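Baccell_00875 (Bacteroides cellulosilyticus DSM 14838, PDB 5NO8) probably acts as a polysaccharide lyase that removes the rhamnose cap from glucuronic acid in complex arabinogalactan proteins. Local coordinates at residues R343-F348 with D679-L684; V334-A339 with F649-K654; E394-G399 with L419-F424. All blocks are in the same frame, centred on the assembly; numbering follows the deposited sequence.

How the contacts relate
The three contacts lie on one side of the chain's centre, with contact 1 between the other two. Its centre is about 10 Å from that of contact 2 and about 13 Å from that of contact 3. Contacts 1 and 2 share helix 338-352: a salt bridge joins K344 NZ to E651 OE1 (2.9 Å), and R345 NH1 probably donates to G653 O (2.9 Å). Contact 3 meets contact 1 through a probable hydrogen bond from W682 NE1 to E394 O (2.8 Å) and through packing of D681 on M398. Contacts 2 and 3 do not touch; their nearest atoms are about 8 Å apart.

Contact 1. Residues R343-F348 with D679-L684; sequences RKRVDF and DQDWAL
A buried salt bridge between R345 and D681 ties helix 338-352, which opens the helical domain, to the turn that leads into the chain's last helix, 682-692. The pairing is side-on and two-pronged. R345 NE donates to D681 OD1 at 2.8 Å, nearly straight with an N-H...O angle of 172°, while NH2 reaches D681 OD2, also at 2.8 Å, on that oxygen's syn lone pair. Guanidinium and carboxylate planes are turned only 25° apart, so the two flat groups meet edge on and almost coplanar, and the pair of bonds fixes the rotation of both. R345 extends from its helix with CG anti to the backbone N (chi1 176°), then bends at chi2, which carries the guanidinium across to the aspartate. The aliphatic start of the arginine is used as well, since its CG rests 3.9 Å from L684 CD1. Both residues are buried, and their pairing probably offsets the cost of burying the two charges. The third arginine nitrogen, NH1, is held by G653 O and Q353 OE1, so the guanidinium also links the 649-654 loop to the region just past helix 338-352. Around the bridge, D681 packs on M398 of helix 396-409 and on I349, while L684 reaches L401 of helix 396-409 and I342 of helix 338-352.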
loop_
_atom_site.group_PDB
_atom_site.type_symbol
_atom_site.label_atom_id
_atom_site.label_comp_id
_atom_site.label_asym_id
_atom_site.label_seq_id
_atom_site.Cartn_x
_atom_site.Cartn_y
_atom_site.Cartn_z
ATOM N N ARG A 343 1.103 19.185 14.665
ATOM C CA ARG A 343 1.770 20.413 15.059
ATOM C C ARG A 343 3.272 20.238 15.034
ATOM O O ARG A 343 3.975 21.078 14.485
ATOM C CB ARG A 343 1.356 20.821 16.475
ATOM C CG ARG A 343 1.998 22.121 16.926
ATOM C CD ARG A 343 1.997 22.243 18.415
ATOM N NE ARG A 343 3.237 21.703 18.938
ATOM C CZ ARG A 343 3.352 20.791 19.888
ATOM N NH1 ARG A 343 2.287 20.240 20.491
ATOM N NH2 ARG A 343 4.570 20.424 20.240
ATOM N N LYS A 344 3.756 19.125 15.581
ATOM C CA LYS A 344 5.186 18.889 15.618
ATOM C C LYS A 344 5.750 18.719 14.204
ATOM O O LYS A 344 6.834 19.196 13.926
ATOM C CB LYS A 344 5.518 17.690 16.487
ATOM C CG LYS A 344 5.346 18.022 17.977
ATOM C CD LYS A 344 5.826 16.916 18.880
ATOM C CE LYS A 344 4.883 15.734 18.910
ATOM N NZ LYS A 344 5.273 14.850 20.054
ATOM N N ARG A 345 5.015 18.041 13.341
ATOM C CA ARG A 345 5.476 17.838 11.968
ATOM C C ARG A 345 5.579 19.175 11.221
ATOM O O ARG A 345 6.566 19.457 10.560
ATOM C CB ARG A 345 4.542 16.903 11.196
ATOM C CG ARG A 345 4.911 16.710 9.724
ATOM C CD ARG A 345 6.333 16.212 9.608
ATOM N NE ARG A 345 6.822 16.195 8.243
ATOM C CZ ARG A 345 8.099 16.278 7.922
ATOM N NH1 ARG A 345 9.072 16.335 8.842
ATOM N NH2 ARG A 345 8.411 16.302 6.640
ATOM N N VAL A 346 4.534 19.974 11.347
ATOM C CA VAL A 346 4.503 21.281 10.710
ATOM C C VAL A 346 5.668 22.143 11.180
ATOM O O VAL A 346 6.328 22.761 10.365
ATOM C CB VAL A 346 3.115 21.917 10.917
ATOM C CG1 VAL A 346 3.103 23.409 10.664
ATOM C CG2 VAL A 346 2.112 21.200 10.019
ATOM N N ASP A 347 5.907 22.193 12.499
ATOM C CA ASP A 347 7.036 22.947 13.043
ATOM C C ASP A 347 8.372 22.435 12.549
ATOM O O ASP A 347 9.253 23.217 12.279
ATOM C CB ASP A 347 7.020 22.963 14.569
ATOM C CG ASP A 347 5.856 23.804 15.144
ATOM O OD1 ASP A 347 5.279 24.667 14.433
ATOM O OD2 ASP A 347 5.532 23.609 16.342
ATOM N N PHE A 348 8.509 21.115 12.396
ATOM C CA PHE A 348 9.734 20.535 11.844
ATOM C C PHE A 348 9.959 20.966 10.395
ATOM O O PHE A 348 11.098 21.290 10.022
ATOM C CB PHE A 348 9.716 19.006 11.945
ATOM C CG PHE A 348 11.069 18.381 11.787
ATOM C CD1 PHE A 348 11.584 18.130 10.517
ATOM C CD2 PHE A 348 11.821 18.004 12.886
ATOM C CE1 PHE A 348 12.840 17.575 10.347
ATOM C CE2 PHE A 348 13.084 17.431 12.722
ATOM C CZ PHE A 348 13.600 17.227 11.455
ATOM N N ASP A 679 8.219 13.188 0.264
ATOM C CA ASP A 679 6.935 13.632 -0.250
ATOM C C ASP A 679 5.691 13.237 0.585
ATOM O O ASP A 679 4.564 13.543 0.217
ATOM C CB ASP A 679 6.776 13.173 -1.740
ATOM C CG ASP A 679 7.156 11.703 -2.002
ATOM O OD1 ASP A 679 7.908 11.047 -1.219
ATOM O OD2 ASP A 679 6.662 11.184 -3.046
ATOM N N GLN A 680 5.914 12.561 1.708
ATOM C CA GLN A 680 4.852 11.972 2.525
ATOM C C GLN A 680 3.912 12.963 3.189
ATOM O O GLN A 680 2.873 12.541 3.681
ATOM C CB GLN A 680 5.415 11.035 3.625
ATOM C CG GLN A 680 6.142 11.745 4.771
ATOM C CD GLN A 680 7.330 12.552 4.316
ATOM O OE1 GLN A 680 7.495 13.780 4.644
ATOM N NE2 GLN A 680 8.184 11.899 3.569
ATOM N N ASP A 681 4.231 14.248 3.183
ATOM C CA ASP A 681 3.364 15.211 3.876
ATOM C C ASP A 681 2.000 15.357 3.214
ATOM O O ASP A 681 1.042 15.774 3.857
ATOM C CB ASP A 681 4.101 16.516 4.094
ATOM C CG ASP A 681 5.266 16.325 5.035
ATOM O OD1 ASP A 681 5.051 15.752 6.132
ATOM O OD2 ASP A 681 6.406 16.671 4.691
ATOM N N TRP A 682 1.868 14.931 1.951
ATOM C CA TRP A 682 0.539 14.734 1.376
ATOM C C TRP A 682 -0.415 13.867 2.215
ATOM O O TRP A 682 -1.625 14.042 2.165
ATOM C CB TRP A 682 0.618 14.142 -0.059
ATOM C CG TRP A 682 1.156 15.088 -1.061
ATOM C CD1 TRP A 682 2.379 15.054 -1.634
ATOM C CD2 TRP A 682 0.482 16.228 -1.614
ATOM N NE1 TRP A 682 2.523 16.097 -2.523
ATOM C CE2 TRP A 682 1.377 16.843 -2.517
ATOM C CE3 TRP A 682 -0.770 16.806 -1.403
ATOM C CZ2 TRP A 682 1.048 18.016 -3.229
ATOM C CZ3 TRP A 682 -1.100 17.985 -2.110
ATOM C CH2 TRP A 682 -0.187 18.550 -3.030
ATOM N N ALA A 683 0.110 12.901 2.974
ATOM C CA ALA A 683 -0.783 12.116 3.809
ATOM C C ALA A 683 -1.522 13.001 4.809
ATOM O O ALA A 683 -2.686 12.749 5.090
ATOM C CB ALA A 683 -0.042 10.986 4.503
ATOM N N LEU A 684 -0.860 14.028 5.324
ATOM C CA LEU A 684 -1.505 14.937 6.279
ATOM C C LEU A 684 -2.403 15.949 5.562
ATOM O O LEU A 684 -3.431 16.350 6.084
ATOM C CB LEU A 684 -0.474 15.616 7.160
ATOM C CG LEU A 684 0.281 14.700 8.124
ATOM C CD1 LEU A 684 1.284 15.531 8.918
ATOM C CD2 LEU A 684 -0.665 13.921 9.023
#

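Contact 2. Residues V334-A339 with F649-K654; sequences VISNTA and FFEDGK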
loop_
_atom_site.group_PDB
_atom_site.type_symbol
_atom_site.label_atom_id
_atom_site.label_comp_id
_atom_site.label_asym_id
_atom_site.label_seq_id
_atom_site.Cartn_x
_atom_site.Cartn_y
_atom_site.Cartn_z
ATOM N N VAL A 334 0.232 3.277 19.029
ATOM C CA VAL A 334 -0.179 4.348 19.927
ATOM C C VAL A 334 0.678 5.584 19.719
ATOM O O VAL A 334 1.930 5.519 19.744
ATOM C CB VAL A 334 -0.166 3.895 21.414
ATOM C CG1 VAL A 334 -0.699 5.011 22.312
ATOM C CG2 VAL A 334 -1.032 2.682 21.571
ATOM N N ILE A 335 0.009 6.719 19.520
ATOM C CA ILE A 335 0.700 8.002 19.370
ATOM C C ILE A 335 0.309 8.868 20.584
ATOM O O ILE A 335 -0.671 8.565 21.237
ATOM C CB ILE A 335 0.361 8.692 18.033
ATOM C CG1 ILE A 335 -1.106 9.082 17.970
ATOM C CG2 ILE A 335 0.726 7.785 16.852
ATOM C CD1 ILE A 335 -1.443 9.924 16.759
ATOM N N SER A 336 1.045 9.945 20.849
ATOM C CA SER A 336 0.762 10.825 21.990
ATOM C C SER A 336 -0.629 11.391 21.822
ATOM O O SER A 336 -1.536 11.114 22.616
ATOM C CB SER A 336 1.778 11.990 22.064
ATOM O OG SER A 336 1.844 12.731 20.813
ATOM N N ASN A 337 -0.793 12.194 20.774
ATOM C CA ASN A 337 -2.106 12.580 20.269
ATOM C C ASN A 337 -1.945 13.254 18.918
ATOM O O ASN A 337 -0.888 13.823 18.606
ATOM C CB ASN A 337 -2.901 13.483 21.215
ATOM C CG ASN A 337 -2.320 14.867 21.328
ATOM O OD1 ASN A 337 -2.636 15.766 20.541
ATOM N ND2 ASN A 337 -1.472 15.047 22.319
ATOM N N THR A 338 -3.002 13.156 18.142
ATOM C CA THR A 338 -2.961 13.450 16.753
ATOM C C THR A 338 -2.714 14.904 16.487
ATOM O O THR A 338 -1.919 15.223 15.633
ATOM C CB THR A 338 -4.254 13.000 16.065
ATOM O OG1 THR A 338 -4.496 11.641 16.449
ATOM C CG2 THR A 338 -4.119 13.075 14.594
ATOM N N ALA A 339 -3.397 15.786 17.220
ATOM C CA ALA A 339 -3.208 17.214 17.013
ATOM C C ALA A 339 -1.741 17.613 17.231
ATOM O O ALA A 339 -1.184 18.386 16.448
ATOM C CB ALA A 339 -4.129 18.025 17.950
ATOM N N PHE A 649 4.805 9.602 10.558
ATOM C CA PHE A 649 5.151 10.839 11.265
ATOM C C PHE A 649 5.497 10.485 12.694
ATOM O O PHE A 649 4.752 9.737 13.353
ATOM C CB PHE A 649 3.946 11.797 11.198
ATOM C CG PHE A 649 3.527 12.056 9.791
ATOM C CD1 PHE A 649 4.193 13.012 9.032
ATOM C CD2 PHE A 649 2.537 11.291 9.194
ATOM C CE1 PHE A 649 3.879 13.186 7.688
ATOM C CE2 PHE A 649 2.214 11.477 7.850
ATOM C CZ PHE A 649 2.890 12.431 7.107
ATOM N N PHE A 650 6.640 10.984 13.140
ATOM C CA PHE A 650 7.204 10.625 14.422
ATOM C C PHE A 650 7.056 11.742 15.457
ATOM O O PHE A 650 6.824 12.919 15.112
ATOM C CB PHE A 650 8.671 10.220 14.213
ATOM C CG PHE A 650 8.848 9.222 13.081
ATOM C CD1 PHE A 650 8.102 8.038 13.069
ATOM C CD2 PHE A 650 9.657 9.511 12.007
ATOM C CE1 PHE A 650 8.218 7.137 12.020
ATOM C CE2 PHE A 650 9.794 8.616 10.956
ATOM C CZ PHE A 650 9.057 7.427 10.964
ATOM N N GLU A 651 7.238 11.383 16.718
ATOM C CA GLU A 651 6.920 12.279 17.833
ATOM C C GLU A 651 7.918 13.410 17.999
ATOM O O GLU A 651 7.675 14.292 18.804
ATOM C CB GLU A 651 6.810 11.522 19.156
ATOM C CG GLU A 651 5.704 10.473 19.191
ATOM C CD GLU A 651 4.306 11.022 19.313
ATOM O OE1 GLU A 651 4.140 12.244 19.610
ATOM O OE2 GLU A 651 3.361 10.202 19.123
ATOM N N ASP A 652 9.039 13.371 17.282
ATOM C CA ASP A 652 9.956 14.517 17.230
ATOM C C ASP A 652 9.743 15.409 16.017
ATOM O O ASP A 652 10.566 16.275 15.768
ATOM C CB ASP A 652 11.420 14.032 17.301
ATOM C CG ASP A 652 11.776 13.022 16.198
ATOM O OD1 ASP A 652 10.896 12.643 15.377
ATOM O OD2 ASP A 652 12.944 12.560 16.191
ATOM N N GLY A 653 8.691 15.161 15.236
ATOM C CA GLY A 653 8.385 15.953 14.066
ATOM C C GLY A 653 8.986 15.435 12.780
ATOM O O GLY A 653 8.680 15.965 11.733
ATOM N N LYS A 654 9.864 14.430 12.862
ATOM C CA LYS A 654 10.455 13.828 11.659
ATOM C C LYS A 654 9.377 13.000 10.946
ATOM O O LYS A 654 8.326 12.668 11.521
ATOM C CB LYS A 654 11.662 12.963 12.017
ATOM C CG LYS A 654 12.876 13.783 12.405
ATOM C CD LYS A 654 14.038 12.902 12.877
ATOM C CE LYS A 654 15.332 13.697 13.035
ATOM N NZ LYS A 654 16.474 12.813 13.390
#
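S336 and E651 face each other with the serine's backbone N and hydroxyl both directed at the glutamate carboxylate, one to each oxygen. S336 OG donates to E651 OE1 at 2.6 Å, arriving on the syn side but 23° out of the carboxylate plane. S336 N donates to E651 OE2 at 2.9 Å, and this bond is nearly straight (168°) although it comes down on the oxygen from above the plane. The serine can grip twice because its OG stands between the backbone N and the carbonyl carbon (chi1 54°), close enough to its own N for both donors to span one carboxylate. E651 comes to meet it through a chain bent at chi2. I335 CB lies 3.5 Å from E651 OE2, and the isoleucine side chain also packs on L341. OE1 has a second, charged partner in K344 of helix 338-352, so the negative charge is probably well compensated.

The serine belongs to the connection between two domains. I335 ends strand 326-335 of a beta sheet, and N337 is the N-cap of helix 338-352, its side chain capping a backbone N just past A339. The glutamate, in turn, projects from a type I turn, F650 to G653, in the loop between helix 632-644 and strand 659-660. Hydrogen bonds from G653 N to F650 O and from F650 N to K654 O, both 2.9 Å, together with the positive phi of G653, give the pattern of a type I turn with a G1 beta bulge. Within it D652 forms an Asx turn: its OD1 accepts from K654 N at 3.3 Å, the donor standing well above the carboxylate plane.

Contact 3. Residues E394-G399 with L419-F424; sequences ERLGMG and LRYADF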
loop_
_atom_site.group_PDB
_atom_site.type_symbol
_atom_site.label_atom_id
_atom_site.label_comp_id
_atom_site.label_asym_id
_atom_site.label_seq_id
_atom_site.Cartn_x
_atom_site.Cartn_y
_atom_site.Cartn_z
ATOM N N GLU A 394 6.482 16.742 -6.044
ATOM C CA GLU A 394 5.693 16.280 -4.910
ATOM C C GLU A 394 6.008 17.030 -3.611
ATOM O O GLU A 394 5.224 16.933 -2.662
ATOM C CB GLU A 394 5.933 14.783 -4.648
ATOM C CG GLU A 394 5.235 13.825 -5.580
ATOM C CD GLU A 394 5.974 13.531 -6.876
ATOM O OE1 GLU A 394 6.953 14.241 -7.250
ATOM O OE2 GLU A 394 5.551 12.554 -7.532
ATOM N N ARG A 395 7.154 17.706 -3.536
ATOM C CA ARG A 395 7.509 18.516 -2.342
ATOM C C ARG A 395 6.572 19.717 -2.119
ATOM O O ARG A 395 6.540 20.268 -1.012
ATOM C CB ARG A 395 8.962 18.991 -2.379
ATOM C CG ARG A 395 10.020 18.042 -1.820
ATOM C CD ARG A 395 10.051 16.685 -2.491
ATOM N NE ARG A 395 10.443 16.787 -3.900
ATOM C CZ ARG A 395 10.344 15.799 -4.785
ATOM N NH1 ARG A 395 9.880 14.593 -4.420
ATOM N NH2 ARG A 395 10.710 16.010 -6.053
ATOM N N LEU A 396 5.793 20.096 -3.133
ATOM C CA LEU A 396 4.646 21.012 -2.969
ATOM C C LEU A 396 3.685 20.654 -1.830
ATOM O O LEU A 396 3.058 21.544 -1.259
ATOM C CB LEU A 396 3.848 21.179 -4.265
ATOM C CG LEU A 396 4.344 22.243 -5.266
ATOM C CD1 LEU A 396 3.939 23.630 -4.750
ATOM C CD2 LEU A 396 5.840 22.195 -5.520
ATOM N N GLY A 397 3.559 19.360 -1.509
ATOM C CA GLY A 397 2.708 18.937 -0.432
ATOM C C GLY A 397 3.058 19.562 0.900
ATOM O O GLY A 397 2.152 19.803 1.691
ATOM N N MET A 398 4.327 19.832 1.146
ATOM C CA MET A 398 4.739 20.544 2.381
ATOM C C MET A 398 4.122 21.939 2.462
ATOM O O MET A 398 3.634 22.347 3.531
ATOM C CB MET A 398 6.237 20.592 2.522
ATOM C CG MET A 398 6.786 19.220 2.928
ATOM S SD MET A 398 8.520 19.173 3.221
ATOM C CE MET A 398 9.098 18.901 1.538
ATOM N N GLY A 399 4.053 22.647 1.331
ATOM C CA GLY A 399 3.356 23.936 1.331
ATOM C C GLY A 399 1.862 23.804 1.531
ATOM O O GLY A 399 1.241 24.576 2.265
ATOM N N LEU A 419 4.505 32.570 2.553
ATOM C CA LEU A 419 4.689 33.670 1.576
ATOM C C LEU A 419 6.013 33.527 0.854
ATOM O O LEU A 419 6.090 33.743 -0.357
ATOM C CB LEU A 419 4.538 35.050 2.241
ATOM C CG LEU A 419 3.088 35.335 2.649
ATOM C CD1 LEU A 419 3.041 36.461 3.674
ATOM C CD2 LEU A 419 2.180 35.669 1.480
ATOM N N ARG A 420 7.048 33.120 1.582
ATOM C CA ARG A 420 8.334 32.867 0.991
ATOM C C ARG A 420 8.329 31.675 0.063
ATOM O O ARG A 420 8.968 31.706 -0.999
ATOM C CB ARG A 420 9.391 32.659 2.051
ATOM C CG ARG A 420 9.767 33.934 2.764
ATOM C CD ARG A 420 10.735 33.655 3.884
ATOM N NE ARG A 420 11.925 32.964 3.411
ATOM C CZ ARG A 420 12.482 31.879 3.958
ATOM N NH1 ARG A 420 12.002 31.314 5.078
ATOM N NH2 ARG A 420 13.570 31.353 3.391
ATOM N N TYR A 421 7.636 30.614 0.472
ATOM C CA TYR A 421 7.543 29.441 -0.371
ATOM C C TYR A 421 6.844 29.740 -1.680
ATOM O O TYR A 421 7.356 29.400 -2.759
ATOM C CB TYR A 421 6.777 28.314 0.336
ATOM C CG TYR A 421 6.773 27.046 -0.462
ATOM C CD1 TYR A 421 7.973 26.486 -0.909
ATOM C CD2 TYR A 421 5.604 26.385 -0.751
ATOM C CE1 TYR A 421 7.991 25.314 -1.631
ATOM C CE2 TYR A 421 5.623 25.189 -1.445
ATOM C CZ TYR A 421 6.826 24.673 -1.895
ATOM O OH TYR A 421 6.838 23.486 -2.599
ATOM N N ALA A 422 5.694 30.386 -1.587
ATOM C CA ALA A 422 4.882 30.700 -2.753
ATOM C C ALA A 422 5.612 31.610 -3.755
ATOM O O ALA A 422 5.436 31.471 -4.965
ATOM C CB ALA A 422 3.571 31.324 -2.351
ATOM N N ASP A 423 6.425 32.511 -3.237
ATOM C CA ASP A 423 7.342 33.284 -4.068
ATOM C C ASP A 423 8.402 32.449 -4.737
ATOM O O ASP A 423 8.666 32.630 -5.927
ATOM C CB ASP A 423 8.012 34.381 -3.267
ATOM C CG ASP A 423 7.474 35.706 -3.628
ATOM O OD1 ASP A 423 6.372 36.055 -3.155
ATOM O OD2 ASP A 423 8.125 36.356 -4.465
ATOM N N PHE A 424 9.050 31.569 -3.979
ATOM C CA PHE A 424 9.980 30.612 -4.567
ATOM C C PHE A 424 9.323 29.825 -5.705
ATOM O O PHE A 424 9.908 29.692 -6.778
ATOM C CB PHE A 424 10.564 29.641 -3.514
ATOM C CG PHE A 424 11.053 28.342 -4.102
ATOM C CD1 PHE A 424 12.292 28.274 -4.747
ATOM C CD2 PHE A 424 10.261 27.189 -4.046
ATOM C CE1 PHE A 424 12.738 27.074 -5.302
ATOM C CE2 PHE A 424 10.693 25.997 -4.614
ATOM C CZ PHE A 424 11.933 25.936 -5.238
#
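The phenol oxygen of Y421 is touched by two atoms of L396, its CA at 3.3 Å and its CD2 methyl, equally near, with the carbonyl oxygen of R395 farther off at 3.6 Å. The two segments belong to an antiparallel helical hairpin, in which helix 396-409 is followed after a very short link by helix 412-429, and Y421 carries the contact from segment 419-424. With CG anti to the backbone N (chi1 -175°), its ring extends away from its own helix and delivers the hydroxyl to the start of the first.

There the chain passes from a short 3-10 segment into the helix. The carbonyl of R395 is already engaged, accepting from M398 N at 3.1 Å. The side chain of R395 leads away from the tyrosine, and its guanidinium is held by N678 and D390.

G399 and L396 approach the CE2 side of the tyrosine ring obliquely, from opposite sides of its plane. On one side L396 bends its two methyl groups round the hydroxyl end; CD1 is 3.6 Å from Y421 OH and 4.0 Å from Y421 CE2. On the other lies G399, which has no side chain and so presents its bare CA to the ring. The CA atoms of G399 and Y421 are 7.1 Å apart, the nearest CA pair between the two segments. L396 also packs on V425 of the same partner helix and on W453 and L457 of helix 448-465, and the Y421 ring meets that of Y366 with planes inclined at about 45°. Against the tyrosine ring, G399 CA sits almost evenly between two carbons, 3.8 Å from CE2 and 3.9 Å from CD2 of Y421.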